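Local coordinates for hemolysin activator protein CdiB (Acinetobacter baumannii ACICU, PDB 6WIL) that probably secretes its partner toxin of contact-dependent growth inhibition across the outer membrane, as a two-partner secretion transporter of the Omp85 superfamily, at residues Ser359-Val365 against Ile380-Met386. Residues are numbered along the deposited sequence; the frame is centred on the assembly and turned at random.
Sequences SGWNLGV and IDYRRGM
Segments 359-365 and 380-386, on strands 349-371 and 374-386 of one hairpin in a 16-stranded transmembrane barrel, are extended and antiparallel: the axes of these segments make 169° and approach to 4.5 Å. Ile380 opens the ladder as a hydrogen-bonded pair with Val365, Ile380 N to Val365 O and Val365 N to Ile380 O both 3.1 Å; the Ile380 side chain also touches a bound C8E detergent. Asp381 forms a non-hydrogen-bonded pair with Gly364 (CA-CA 4.2 Å). With chi1 t it meets Asn362 (chi1 m), whose ND2 donates to Asp381 OD1 at 2.5 Å, while Asp381 OD2 bonds Tyr334 OH of strand 329-346, beyond strand 349-371. Tyr382 pairs with Leu363 (Tyr382 N to Leu363 O 2.7 Å, Leu363 N to Tyr382 O 2.9 Å), and Tyr382 CD2 lies 3.9 Å from Trp361 CZ3. Arg383, opposite Asn362, salt-bridges Asp453. Arg384 N donates to Trp361 O at 3.1 Å and Trp361 N to Arg384 O at 3.0 Å; Arg384 CB makes a CH-pi contact 4.1 Å from the centroid of the six-membered Trp361 ring (chi1 p). Gly385 faces Gly360 at CA-CA 4.0 Å; an ideal CB on Gly360 would lie 2.1 Å from Arg384 O. Met386, a poorly ordered selenomethionine, gives N to Ser359 O at 2.6 Å. Asp381, Asn362 and Arg383 make one face polar; Ile380, Val365, Leu363, Tyr382 and Trp361 make the other mostly apolar, despite Arg384, consistent with a hydrophilic lumen and lipid-facing exterior.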
loop_
_atom_site.group_PDB
_atom_site.type_symbol
_atom_site.label_atom_id
_atom_site.label_comp_id
_atom_site.label_asym_id
_atom_site.label_seq_id
_atom_site.Cartn_x
_atom_site.Cartn_y
_atom_site.Cartn_z
ATOM N N SER A 359 10.288 10.641 -20.309
ATOM C CA SER A 359 9.844 9.265 -20.136
ATOM C C SER A 359 10.886 8.526 -19.312
ATOM O O SER A 359 12.044 8.944 -19.225
ATOM C CB SER A 359 9.630 8.565 -21.480
ATOM O OG SER A 359 10.869 8.156 -22.032
ATOM N N GLY A 360 10.465 7.423 -18.711
ATOM C CA GLY A 360 11.380 6.641 -17.905
ATOM C C GLY A 360 10.689 5.472 -17.245
ATOM O O GLY A 360 9.573 5.099 -17.611
ATOM N N TRP A 361 11.366 4.895 -16.256
ATOM C CA TRP A 361 10.842 3.739 -15.547
ATOM C C TRP A 361 11.149 3.855 -14.062
ATOM O O TRP A 361 12.093 4.532 -13.647
ATOM C CB TRP A 361 11.409 2.426 -16.106
ATOM C CG TRP A 361 12.889 2.434 -16.319
ATOM C CD1 TRP A 361 13.548 2.767 -17.465
ATOM C CD2 TRP A 361 13.898 2.085 -15.363
ATOM N NE1 TRP A 361 14.904 2.648 -17.283
ATOM C CE2 TRP A 361 15.145 2.231 -16.001
ATOM C CE3 TRP A 361 13.867 1.664 -14.031
ATOM C CZ2 TRP A 361 16.352 1.972 -15.351
ATOM C CZ3 TRP A 361 15.065 1.407 -13.386
ATOM C CH2 TRP A 361 16.290 1.561 -14.048
ATOM N N ASN A 362 10.317 3.195 -13.263
ATOM C CA ASN A 362 10.494 3.104 -11.822
ATOM C C ASN A 362 10.620 1.644 -11.425
ATOM O O ASN A 362 9.911 0.784 -11.957
ATOM C CB ASN A 362 9.318 3.731 -11.059
ATOM C CG ASN A 362 9.294 5.240 -11.152
ATOM O OD1 ASN A 362 8.840 5.804 -12.147
ATOM N ND2 ASN A 362 9.767 5.903 -10.105
ATOM N N LEU A 363 11.527 1.372 -10.496
ATOM C CA LEU A 363 11.634 0.077 -9.843
ATOM C C LEU A 363 11.557 0.304 -8.345
ATOM O O LEU A 363 12.177 1.232 -7.820
ATOM C CB LEU A 363 12.939 -0.641 -10.205
ATOM C CG LEU A 363 12.971 -1.332 -11.572
ATOM C CD1 LEU A 363 14.334 -1.962 -11.832
ATOM C CD2 LEU A 363 11.866 -2.379 -11.665
ATOM N N GLY A 364 10.781 -0.526 -7.659
ATOM C CA GLY A 364 10.633 -0.319 -6.232
ATOM C C GLY A 364 10.127 -1.552 -5.521
ATOM O O GLY A 364 9.816 -2.579 -6.130
ATOM N N VAL A 365 10.048 -1.423 -4.202
ATOM C CA VAL A 365 9.560 -2.471 -3.319
ATOM C C VAL A 365 8.717 -1.810 -2.242
ATOM O O VAL A 365 9.053 -0.725 -1.754
ATOM C CB VAL A 365 10.720 -3.284 -2.702
ATOM C CG1 VAL A 365 11.754 -2.353 -2.087
ATOM C CG2 VAL A 365 10.201 -4.271 -1.660
ATOM N N ILE A 380 10.268 2.063 -1.142
ATOM C CA ILE A 380 11.454 2.728 -1.660
ATOM C C ILE A 380 11.446 2.562 -3.171
ATOM O O ILE A 380 11.164 1.472 -3.683
ATOM C CB ILE A 380 12.755 2.166 -1.049
ATOM C CG1 ILE A 380 12.622 2.049 0.469
ATOM C CG2 ILE A 380 13.927 3.074 -1.389
ATOM C CD1 ILE A 380 13.541 1.025 1.086
ATOM N N ASP A 381 11.744 3.644 -3.882
ATOM C CA ASP A 381 11.581 3.708 -5.326
ATOM C C ASP A 381 12.858 4.228 -5.970
ATOM O O ASP A 381 13.493 5.154 -5.456
ATOM C CB ASP A 381 10.379 4.608 -5.683
ATOM C CG ASP A 381 10.155 4.737 -7.180
ATOM O OD1 ASP A 381 10.836 5.570 -7.815
ATOM O OD2 ASP A 381 9.294 4.011 -7.721
ATOM N N TYR A 382 13.234 3.614 -7.090
ATOM C CA TYR A 382 14.346 4.066 -7.915
ATOM C C TYR A 382 13.789 4.496 -9.262
ATOM O O TYR A 382 13.119 3.707 -9.938
ATOM C CB TYR A 382 15.394 2.967 -8.096
ATOM C CG TYR A 382 16.600 3.397 -8.905
ATOM C CD1 TYR A 382 17.649 4.086 -8.308
ATOM C CD2 TYR A 382 16.693 3.114 -10.262
ATOM C CE1 TYR A 382 18.756 4.483 -9.040
ATOM C CE2 TYR A 382 17.797 3.503 -11.000
ATOM C CZ TYR A 382 18.823 4.188 -10.384
ATOM O OH TYR A 382 19.921 4.579 -11.115
ATOM N N ARG A 383 14.063 5.736 -9.650
ATOM C CA ARG A 383 13.534 6.297 -10.883
ATOM C C ARG A 383 14.675 6.697 -11.808
ATOM O O ARG A 383 15.725 7.160 -11.351
ATOM C CB ARG A 383 12.633 7.505 -10.595
ATOM C CG ARG A 383 11.798 7.947 -11.780
ATOM C CD ARG A 383 12.237 9.299 -12.289
ATOM N NE ARG A 383 11.497 10.391 -11.665
ATOM C CZ ARG A 383 11.762 11.676 -11.868
ATOM N NH1 ARG A 383 12.757 12.028 -12.672
ATOM N NH2 ARG A 383 11.039 12.610 -11.266
ATOM N N ARG A 384 14.458 6.499 -13.106
ATOM C CA ARG A 384 15.382 6.913 -14.154
ATOM C C ARG A 384 14.564 7.450 -15.315
ATOM O O ARG A 384 13.621 6.790 -15.759
ATOM C CB ARG A 384 16.259 5.745 -14.617
ATOM C CG ARG A 384 17.501 5.525 -13.777
ATOM C CD ARG A 384 18.699 6.209 -14.399
ATOM N NE ARG A 384 18.910 5.756 -15.770
ATOM C CZ ARG A 384 19.573 4.652 -16.096
ATOM N NH1 ARG A 384 20.095 3.883 -15.149
ATOM N NH2 ARG A 384 19.713 4.318 -17.372
ATOM N N GLY A 385 14.916 8.631 -15.803
ATOM C CA GLY A 385 14.115 9.290 -16.818
ATOM C C GLY A 385 14.965 10.001 -17.849
ATOM O O GLY A 385 16.051 10.505 -17.554
HETATM N N MSE A 386 14.444 10.038 -19.074
HETATM C CA MSE A 386 15.063 10.766 -20.185
HETATM C C MSE A 386 14.516 12.195 -20.261
HETATM O O MSE A 386 13.585 12.541 -19.545
HETATM C CB MSE A 386 14.811 10.064 -21.519
HETATM C CG MSE A 386 15.132 8.583 -21.545
HETATM SE SE MSE A 386 15.385 7.932 -23.372
HETATM C CE MSE A 386 13.790 6.829 -23.567
#